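Local coordinates for heme oxygenase (Leptospira interrogans, PDB 5KZL), which probably catalyses the oxygen-dependent breakdown of heme to biliverdin, releasing iron and carbon monoxide, at residues S9-L14 / A180-P185; Q108-R113 / K199-L204; L125-Y130 / Q192-E197. The protein carries 1 engineered substitution. All coordinates share one frame; numbering follows the deposited sequence.

Interaction 1 of 3, residues S9-L14 / A180-P185; sequences SLATIL and ALDSLP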
# COMPACT_ATOMS: atom_id res chain seq x y z
N SER A 9 -15.00 -15.57 7.67
CA SER A 9 -14.77 -14.55 6.64
C SER A 9 -13.32 -14.09 6.55
O SER A 9 -12.77 -13.62 7.55
CB SER A 9 -15.75 -13.39 6.83
OG SER A 9 -15.26 -12.14 6.37
N LEU A 10 -12.70 -14.21 5.35
CA LEU A 10 -11.32 -13.77 5.16
C LEU A 10 -11.18 -12.26 5.50
O LEU A 10 -10.20 -11.88 6.14
CB LEU A 10 -10.81 -14.06 3.73
CG LEU A 10 -9.39 -13.50 3.36
CD1 LEU A 10 -8.31 -14.06 4.30
CD2 LEU A 10 -9.06 -13.78 1.91
N ALA A 11 -12.17 -11.42 5.08
CA ALA A 11 -12.09 -9.98 5.37
C ALA A 11 -12.07 -9.75 6.89
O ALA A 11 -11.28 -8.94 7.37
CB ALA A 11 -13.26 -9.24 4.73
N THR A 12 -12.86 -10.54 7.63
CA THR A 12 -12.94 -10.46 9.10
C THR A 12 -11.62 -10.99 9.73
O THR A 12 -11.09 -10.38 10.66
CB THR A 12 -14.20 -11.22 9.57
OG1 THR A 12 -15.34 -10.50 9.10
CG2 THR A 12 -14.28 -11.37 11.09
N ILE A 13 -11.11 -12.13 9.23
CA ILE A 13 -9.85 -12.76 9.70
C ILE A 13 -8.69 -11.76 9.61
O ILE A 13 -7.91 -11.62 10.56
CB ILE A 13 -9.56 -14.08 8.92
CG1 ILE A 13 -10.47 -15.22 9.44
CG2 ILE A 13 -8.07 -14.49 9.02
CD1 ILE A 13 -10.64 -16.36 8.48
N LEU A 14 -8.59 -11.07 8.47
CA LEU A 14 -7.54 -10.08 8.25
C LEU A 14 -7.73 -8.86 9.13
O LEU A 14 -6.77 -8.40 9.71
CB LEU A 14 -7.47 -9.69 6.76
CG LEU A 14 -7.09 -10.81 5.80
CD1 LEU A 14 -7.03 -10.30 4.34
CD2 LEU A 14 -5.76 -11.44 6.19
N ALA A 180 -15.29 -9.15 -2.12
CA ALA A 180 -14.37 -9.84 -3.03
C ALA A 180 -13.38 -10.74 -2.26
O ALA A 180 -13.19 -11.88 -2.68
CB ALA A 180 -13.62 -8.84 -3.93
N LEU A 181 -12.83 -10.25 -1.11
CA LEU A 181 -11.93 -11.03 -0.23
C LEU A 181 -12.67 -12.27 0.27
O LEU A 181 -12.12 -13.38 0.24
CB LEU A 181 -11.48 -10.22 0.98
CG LEU A 181 -10.43 -9.14 0.76
CD1 LEU A 181 -10.12 -8.45 2.09
CD2 LEU A 181 -9.14 -9.72 0.19
N ASP A 182 -13.93 -12.09 0.66
CA ASP A 182 -14.75 -13.19 1.17
C ASP A 182 -15.14 -14.22 0.10
O ASP A 182 -15.46 -15.36 0.45
CB ASP A 182 -15.98 -12.65 1.90
CG ASP A 182 -15.66 -11.98 3.22
OD1 ASP A 182 -14.51 -12.11 3.69
OD2 ASP A 182 -16.58 -11.34 3.80
N SER A 183 -15.06 -13.82 -1.19
CA SER A 183 -15.38 -14.66 -2.35
C SER A 183 -14.20 -15.51 -2.78
O SER A 183 -14.38 -16.45 -3.56
CB SER A 183 -15.84 -13.78 -3.53
OG SER A 183 -14.77 -13.26 -4.31
N LEU A 184 -12.97 -15.13 -2.36
CA LEU A 184 -11.77 -15.85 -2.77
C LEU A 184 -11.88 -17.34 -2.55
O LEU A 184 -12.22 -17.74 -1.44
CB LEU A 184 -10.50 -15.31 -2.09
CG LEU A 184 -10.06 -13.86 -2.38
CD1 LEU A 184 -8.59 -13.64 -2.00
CD2 LEU A 184 -10.29 -13.47 -3.81
N PRO A 185 -11.65 -18.17 -3.61
CA PRO A 185 -11.76 -19.62 -3.42
C PRO A 185 -10.59 -20.21 -2.63
O PRO A 185 -9.69 -20.85 -3.21
CB PRO A 185 -11.83 -20.15 -4.85
CG PRO A 185 -11.04 -19.16 -5.65
CD PRO A 185 -11.29 -17.83 -5.00
O HOH W 1 -13.89 -15.90 3.30
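The carboxylate of Asp182 is the flat group on which this contact turns, and two donors approach it from different directions. The hydroxyl of Ser9 comes from above the plane, about 33° out of it, and donates through OG to Asp182 OD1 at 2.8 Å. The backbone N-H of Ala11 meets the same oxygen end on, nearly along its C-O axis, with Ala11 N 2.8 Å from Asp182 OD1 and a straight N-H...O angle of 168°. One carboxylate oxygen is therefore gripped twice, while Leu10 N, although near, is poorly aimed at it and gives its hydrogen to a water at 2.9 Å. The torsions make this possible: Asp182 CG stands anti to its carbonyl carbon, and Ser9 OG, anti to its own backbone N, is set to face the N-H groups of the first turn. From there OG also accepts from Thr12 N at 3.1 Å, so the serine caps its helix as it donates to the aspartate.

Beneath the polar layer lies a leucine-rich seam. Leu10 CD2 rests 3.9 Å from Leu184 CD1 in an oblique crossing, and Leu181 CD1 lies 4.2 Å from both Ala11 CB and Leu14 CD1. Tyr130 of helix 125-151 continues this apolar layer against Leu14 and Leu181.

The negative charge at the start of helix 10-17 would be expected to suit the helix dipole. The arrangement exemplifies a serine N-cap reinforced by a carboxylate from helix 170-183, joining that helix to the N-terminal one in the all-helical heme oxygenase fold.

Interaction 2 of 3, residues Q108-R113 / K199-L204; sequences QDYVQR and KQVFLL. With HEM (protoporphyrin IX containing Fe), chain B.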
# COMPACT_ATOMS: atom_id res chain seq x y z
N GLN A 108 14.27 -2.53 -0.82
CA GLN A 108 14.78 -3.71 -1.55
C GLN A 108 14.29 -5.04 -0.95
O GLN A 108 13.99 -5.97 -1.70
CB GLN A 108 16.32 -3.68 -1.57
CG GLN A 108 16.90 -2.66 -2.54
CD GLN A 108 18.41 -2.64 -2.43
OE1 GLN A 108 19.06 -3.68 -2.43
NE2 GLN A 108 18.99 -1.44 -2.29
N ASP A 109 14.25 -5.14 0.38
CA ASP A 109 13.80 -6.36 1.04
C ASP A 109 12.31 -6.57 0.83
O ASP A 109 11.87 -7.71 0.67
CB ASP A 109 14.17 -6.34 2.52
CG ASP A 109 15.68 -6.41 2.76
OD1 ASP A 109 16.42 -6.78 1.81
OD2 ASP A 109 16.10 -6.12 3.88
N TYR A 110 11.56 -5.46 0.80
CA TYR A 110 10.11 -5.46 0.58
C TYR A 110 9.84 -5.92 -0.86
O TYR A 110 9.10 -6.88 -1.04
CB TYR A 110 9.53 -4.05 0.88
CG TYR A 110 8.03 -3.91 1.06
CD1 TYR A 110 7.14 -4.84 0.52
CD2 TYR A 110 7.49 -2.79 1.69
CE1 TYR A 110 5.76 -4.68 0.64
CE2 TYR A 110 6.11 -2.62 1.81
CZ TYR A 110 5.25 -3.57 1.30
OH TYR A 110 3.89 -3.36 1.36
N VAL A 111 10.50 -5.31 -1.86
CA VAL A 111 10.38 -5.68 -3.28
C VAL A 111 10.76 -7.17 -3.50
O VAL A 111 10.08 -7.90 -4.22
CB VAL A 111 11.20 -4.67 -4.17
CG1 VAL A 111 11.36 -5.16 -5.61
CG2 VAL A 111 10.57 -3.28 -4.15
N GLN A 112 11.83 -7.63 -2.84
CA GLN A 112 12.24 -9.02 -2.93
C GLN A 112 11.11 -9.93 -2.43
O GLN A 112 10.83 -10.96 -3.04
CB GLN A 112 13.50 -9.26 -2.09
CG GLN A 112 13.88 -10.74 -1.97
CD GLN A 112 14.55 -11.30 -3.20
OE1 GLN A 112 14.46 -10.77 -4.32
NE2 GLN A 112 15.24 -12.41 -3.02
N ARG A 113 10.48 -9.55 -1.31
CA ARG A 113 9.39 -10.34 -0.76
C ARG A 113 8.27 -10.44 -1.77
O ARG A 113 7.81 -11.55 -2.02
CB ARG A 113 8.88 -9.81 0.59
CG ARG A 113 7.72 -10.62 1.15
CD ARG A 113 8.18 -11.96 1.65
NE ARG A 113 7.18 -12.64 2.47
CZ ARG A 113 7.50 -13.40 3.52
NH1 ARG A 113 8.77 -13.56 3.86
NH2 ARG A 113 6.55 -13.99 4.23
N LYS A 199 0.59 -9.98 8.13
CA LYS A 199 1.43 -9.56 9.26
C LYS A 199 2.86 -9.20 8.82
O LYS A 199 3.41 -8.18 9.29
CB LYS A 199 1.46 -10.64 10.34
CG LYS A 199 0.11 -10.80 11.02
CD LYS A 199 0.15 -11.99 11.97
CE LYS A 199 -1.15 -12.16 12.68
NZ LYS A 199 -1.19 -11.35 13.92
N GLN A 200 3.42 -9.99 7.89
CA GLN A 200 4.75 -9.78 7.31
C GLN A 200 4.77 -8.46 6.54
O GLN A 200 5.73 -7.69 6.66
CB GLN A 200 5.09 -10.93 6.34
CG GLN A 200 6.11 -11.93 6.85
CD GLN A 200 7.40 -11.29 7.25
OE1 GLN A 200 8.23 -10.85 6.43
NE2 GLN A 200 7.56 -11.18 8.53
N VAL A 201 3.70 -8.19 5.78
CA VAL A 201 3.59 -6.94 5.00
C VAL A 201 3.59 -5.75 5.97
O VAL A 201 4.32 -4.79 5.71
CB VAL A 201 2.37 -6.89 4.03
CG1 VAL A 201 2.37 -5.60 3.21
CG2 VAL A 201 2.36 -8.09 3.10
N PHE A 202 2.81 -5.80 7.08
CA PHE A 202 2.82 -4.70 8.05
C PHE A 202 4.24 -4.48 8.55
O PHE A 202 4.68 -3.33 8.63
CB PHE A 202 1.87 -4.94 9.25
CG PHE A 202 0.45 -4.46 9.01
CD1 PHE A 202 0.12 -3.12 9.15
CD2 PHE A 202 -0.56 -5.36 8.69
CE1 PHE A 202 -1.19 -2.67 8.91
CE2 PHE A 202 -1.86 -4.92 8.47
CZ PHE A 202 -2.17 -3.59 8.56
N LEU A 203 4.98 -5.58 8.83
CA LEU A 203 6.37 -5.47 9.31
C LEU A 203 7.27 -4.82 8.26
O LEU A 203 8.15 -4.01 8.61
CB LEU A 203 6.90 -6.87 9.66
CG LEU A 203 8.17 -6.86 10.53
CD1 LEU A 203 7.84 -6.46 12.01
CD2 LEU A 203 8.86 -8.21 10.48
N LEU A 204 7.06 -5.16 6.97
CA LEU A 204 7.89 -4.59 5.88
C LEU A 204 7.63 -3.10 5.74
O LEU A 204 8.57 -2.35 5.52
CB LEU A 204 7.68 -5.34 4.56
CG LEU A 204 8.29 -6.78 4.53
CD1 LEU A 204 7.63 -7.61 3.43
CD2 LEU A 204 9.77 -6.75 4.28
CHA HEM B . -7.82 1.04 7.85
CHB HEM B . -3.47 -0.36 6.56
CHC HEM B . -1.70 3.55 8.66
CHD HEM B . -6.02 5.27 9.09
C1A HEM B . -6.79 0.34 7.32
C2A HEM B . -6.94 -0.95 6.71
C3A HEM B . -5.71 -1.35 6.38
C4A HEM B . -4.82 -0.33 6.73
CMA HEM B . -5.33 -2.60 5.70
CAA HEM B . -8.21 -1.72 6.49
CBA HEM B . -8.72 -2.44 7.76
CGA HEM B . -9.87 -3.30 7.44
O1A HEM B . -9.81 -4.48 7.59
O2A HEM B . -10.87 -2.77 7.00
C1B HEM B . -2.58 0.58 7.04
C2B HEM B . -1.13 0.43 6.97
C3B HEM B . -0.66 1.54 7.58
C4B HEM B . -1.81 2.34 8.01
CMB HEM B . -0.34 -0.66 6.35
CAB HEM B . 0.67 1.95 7.82
CBB HEM B . 1.52 1.07 7.66
C1C HEM B . -2.68 4.46 8.85
C2C HEM B . -2.50 5.85 9.11
C3C HEM B . -3.75 6.33 9.22
C4C HEM B . -4.68 5.25 8.99
CMC HEM B . -1.18 6.60 9.24
CAC HEM B . -4.07 7.71 9.52
CBC HEM B . -5.21 8.18 9.23
C1D HEM B . -6.87 4.21 8.89
C2D HEM B . -8.34 4.30 9.09
C3D HEM B . -8.83 3.14 8.71
C4D HEM B . -7.67 2.33 8.30
CMD HEM B . -9.11 5.49 9.54
CAD HEM B . -10.28 2.74 8.77
CBD HEM B . -11.11 3.34 7.69
CGD HEM B . -12.54 2.91 7.75
O1D HEM B . -12.87 1.97 8.37
O2D HEM B . -13.33 3.55 7.12
NA HEM B . -5.48 0.63 7.32
NB HEM B . -2.83 1.67 7.68
NC HEM B . -3.96 4.18 8.80
ND HEM B . -6.55 3.02 8.41
FE HEM B . -4.75 2.38 8.08
O HOH W 2 -4.80 3.41 6.05
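Leu204 lays its CB over one face of the Tyr110 ring, a CH-pi contact in which CB stands 3.9 Å from the ring centroid and 16° off the ring normal. The setting is the all-helical heme oxygenase fold, where helix 105-120 runs nearly antiparallel to helix 188-210, with local axes at 156° and 10.6 Å apart. Such a wide spacing is bridged by long side chains. Tyr110, its CG anti to the backbone N, spans the gap until OH lies 3.3 Å from Val201 CG1; the hydroxyl's polar partner is Asn205, one residue beyond Leu204.

The two leucine methyls divide the remaining surface. CD2 turns to the tyrosine backbone, 3.9 Å from Tyr110 CA, whereas CD1 sits against the aliphatic stem of Arg113, 3.8 Å from Arg113 CG. That stem leaves the backbone with CG anti to N and bends at chi2, which carries the guanidinium across the bent chain of Gln200 at about a right angle. The charge itself is answered by Glu197 through a salt bridge, so Gln200 contributes mainly contact to one guanidinium face.

Phe202 starts away from helix 105-120 and its ring reaches the heme, so helix 188-210 separates this interface from the cofactor. At the nearest point of that far side, Phe202 CE1 lies 3.4 Å from the heme methyl CMB.

Interaction 3 of 3, residues L125-Y130 / Q192-E197; sequences LAAHSY and QSILAE. With HEM (protoporphyrin IX containing Fe), chain B.
Glu197 extends its CG anti to the backbone N and then bends sharply at chi2 (62°), a shape that brings the carboxylate round to the ring of His128. His128, with CG anti to its carbonyl carbon, turns the imidazole edge toward it: NE2 donates to Glu197 OE2 at 2.8 Å, with an N-H...O angle of 164°. The acceptor lies close to the ring plane and uses its anti lone pair, while ring and carboxylate planes are inclined to each other. The other oxygen, OE1, is held by a positive charge from helix 105-120, so both oxygens of this buried acid are engaged. That charge would be expected to stabilise the carboxylate, and the nearly in-plane bond to NE2 should restrain the rotation of the imidazole.

Small residues permit the close approach behind this bond. The helices cross at -51° with local axes 8.2 Å apart, and Ala127 CB sits 3.5 Å from Glu197 CB and equally near the backbone oxygen of Ile194. Ile194 CG2, anti to its backbone N, lies 4.1 Å from Ala127 CB.

Tyr130, CG likewise anti to N, serves the cofactor. Its OH donates to heme propionate O1A at 2.7 Å, with that oxygen in the plane of the ring, while heme methyl CMA lies over one ring face. Helix 125-151 thus carries a buried His-carboxylate pair in its interface with helix 188-210 and, two residues on, a tyrosine that reaches the propionate in the heme oxygenase pocket.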
# COMPACT_ATOMS: atom_id res chain seq x y z
N LEU A 125 -0.33 -12.83 -2.65
CA LEU A 125 -0.36 -11.42 -3.08
C LEU A 125 -1.69 -10.78 -2.62
O LEU A 125 -1.76 -9.55 -2.50
CB LEU A 125 -0.19 -11.29 -4.60
CG LEU A 125 1.21 -11.57 -5.14
CD1 LEU A 125 1.23 -11.50 -6.67
CD2 LEU A 125 2.27 -10.61 -4.54
N ALA A 126 -2.71 -11.61 -2.27
CA ALA A 126 -3.97 -11.12 -1.70
C ALA A 126 -3.67 -10.32 -0.43
O ALA A 126 -4.32 -9.31 -0.19
CB ALA A 126 -4.92 -12.28 -1.38
N ALA A 127 -2.68 -10.77 0.38
CA ALA A 127 -2.25 -10.10 1.62
C ALA A 127 -1.65 -8.72 1.34
O ALA A 127 -1.92 -7.77 2.07
CB ALA A 127 -1.23 -10.94 2.34
N HIS A 128 -0.87 -8.62 0.28
CA HIS A 128 -0.22 -7.41 -0.19
C HIS A 128 -1.26 -6.38 -0.68
O HIS A 128 -1.20 -5.22 -0.28
CB HIS A 128 0.80 -7.79 -1.26
CG HIS A 128 2.01 -8.47 -0.66
ND1 HIS A 128 3.18 -7.78 -0.44
CD2 HIS A 128 2.15 -9.73 -0.19
CE1 HIS A 128 4.02 -8.65 0.09
NE2 HIS A 128 3.44 -9.84 0.29
N SER A 129 -2.23 -6.84 -1.50
CA SER A 129 -3.38 -6.05 -1.95
C SER A 129 -4.16 -5.53 -0.70
O SER A 129 -4.36 -4.32 -0.59
CB SER A 129 -4.29 -6.91 -2.81
OG SER A 129 -5.50 -6.21 -3.01
N TYR A 130 -4.53 -6.40 0.24
CA TYR A 130 -5.24 -6.00 1.47
C TYR A 130 -4.50 -4.92 2.27
O TYR A 130 -5.07 -3.86 2.54
CB TYR A 130 -5.56 -7.23 2.37
CG TYR A 130 -6.05 -6.85 3.76
CD1 TYR A 130 -7.38 -6.47 3.97
CD2 TYR A 130 -5.19 -6.85 4.85
CE1 TYR A 130 -7.82 -6.08 5.24
CE2 TYR A 130 -5.62 -6.43 6.12
CZ TYR A 130 -6.95 -6.10 6.32
OH TYR A 130 -7.37 -5.69 7.57
N GLN A 192 -5.46 -18.60 6.80
CA GLN A 192 -4.44 -18.43 7.84
C GLN A 192 -3.09 -18.04 7.25
O GLN A 192 -2.40 -17.19 7.84
CB GLN A 192 -4.32 -19.67 8.73
CG GLN A 192 -5.42 -19.79 9.76
CD GLN A 192 -5.47 -18.61 10.71
OE1 GLN A 192 -4.50 -18.25 11.39
NE2 GLN A 192 -6.58 -17.94 10.71
N SER A 193 -2.72 -18.65 6.10
CA SER A 193 -1.47 -18.32 5.39
C SER A 193 -1.56 -16.88 4.87
O SER A 193 -0.56 -16.13 4.92
CB SER A 193 -1.23 -19.29 4.24
OG SER A 193 -1.01 -20.62 4.70
N ILE A 194 -2.76 -16.46 4.40
CA ILE A 194 -2.97 -15.07 3.92
C ILE A 194 -2.83 -14.10 5.11
O ILE A 194 -2.16 -13.07 4.98
CB ILE A 194 -4.29 -14.88 3.10
CG1 ILE A 194 -4.27 -15.74 1.80
CG2 ILE A 194 -4.51 -13.38 2.73
CD1 ILE A 194 -5.62 -15.99 1.16
N LEU A 195 -3.38 -14.47 6.29
CA LEU A 195 -3.20 -13.66 7.50
C LEU A 195 -1.69 -13.54 7.90
O LEU A 195 -1.21 -12.44 8.18
CB LEU A 195 -4.06 -14.22 8.66
CG LEU A 195 -3.91 -13.57 10.04
CD1 LEU A 195 -4.22 -12.06 10.00
CD2 LEU A 195 -4.78 -14.29 11.08
N ALA A 196 -0.93 -14.66 7.88
CA ALA A 196 0.51 -14.68 8.19
C ALA A 196 1.28 -13.75 7.23
O ALA A 196 2.10 -12.94 7.67
CB ALA A 196 1.03 -16.11 8.08
N GLU A 197 0.91 -13.77 5.93
CA GLU A 197 1.54 -12.86 4.96
C GLU A 197 1.22 -11.39 5.25
O GLU A 197 2.13 -10.56 5.24
CB GLU A 197 1.21 -13.24 3.50
CG GLU A 197 2.07 -12.50 2.47
CD GLU A 197 3.58 -12.74 2.51
OE1 GLU A 197 4.00 -13.69 3.20
OE2 GLU A 197 4.33 -11.98 1.85
CHA HEM B . -7.82 1.04 7.85
CHB HEM B . -3.47 -0.36 6.56
CHC HEM B . -1.70 3.55 8.66
CHD HEM B . -6.02 5.27 9.09
C1A HEM B . -6.79 0.34 7.32
C2A HEM B . -6.94 -0.95 6.71
C3A HEM B . -5.71 -1.35 6.38
C4A HEM B . -4.82 -0.33 6.73
CMA HEM B . -5.33 -2.60 5.70
CAA HEM B . -8.21 -1.72 6.49
CBA HEM B . -8.72 -2.44 7.76
CGA HEM B . -9.87 -3.30 7.44
O1A HEM B . -9.81 -4.48 7.59
O2A HEM B . -10.87 -2.77 7.00
C1B HEM B . -2.58 0.58 7.04
C2B HEM B . -1.13 0.43 6.97
C3B HEM B . -0.66 1.54 7.58
C4B HEM B . -1.81 2.34 8.01
CMB HEM B . -0.34 -0.66 6.35
CAB HEM B . 0.67 1.95 7.82
CBB HEM B . 1.52 1.07 7.66
C1C HEM B . -2.68 4.46 8.85
C2C HEM B . -2.50 5.85 9.11
C3C HEM B . -3.75 6.33 9.22
C4C HEM B . -4.68 5.25 8.99
CMC HEM B . -1.18 6.60 9.24
CAC HEM B . -4.07 7.71 9.52
CBC HEM B . -5.21 8.18 9.23
C1D HEM B . -6.87 4.21 8.89
C2D HEM B . -8.34 4.30 9.09
C3D HEM B . -8.83 3.14 8.71
C4D HEM B . -7.67 2.33 8.30
CMD HEM B . -9.11 5.49 9.54
CAD HEM B . -10.28 2.74 8.77
CBD HEM B . -11.11 3.34 7.69
CGD HEM B . -12.54 2.91 7.75
O1D HEM B . -12.87 1.97 8.37
O2D HEM B . -13.33 3.55 7.12
NA HEM B . -5.48 0.63 7.32
NB HEM B . -2.83 1.67 7.68
NC HEM B . -3.96 4.18 8.80
ND HEM B . -6.55 3.02 8.41
FE HEM B . -4.75 2.38 8.08
O HOH W 2 -4.80 3.41 6.05

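From the N terminus, residues 9-14 come first and wait for 180-185, so interaction 1 closes the longest loop, across 165 intervening residues. Within that span begin both other contacts: 108-113 opens interaction 2 and 125-130 opens interaction 3. Their partners, 192-197 and then 199-204, follow 180-185, so interaction 3 nests inside interaction 2 and both cross interaction 1. Helix 188-210 serves interactions 3 and 2 in succession. Interactions 1 and 3 touch where Leu14 packs on Leu195. Together they tie the N-terminal helix, helices 105-120 and 125-151 and the last two helices into one bundle, with the heme against helices 125-151 and 188-210.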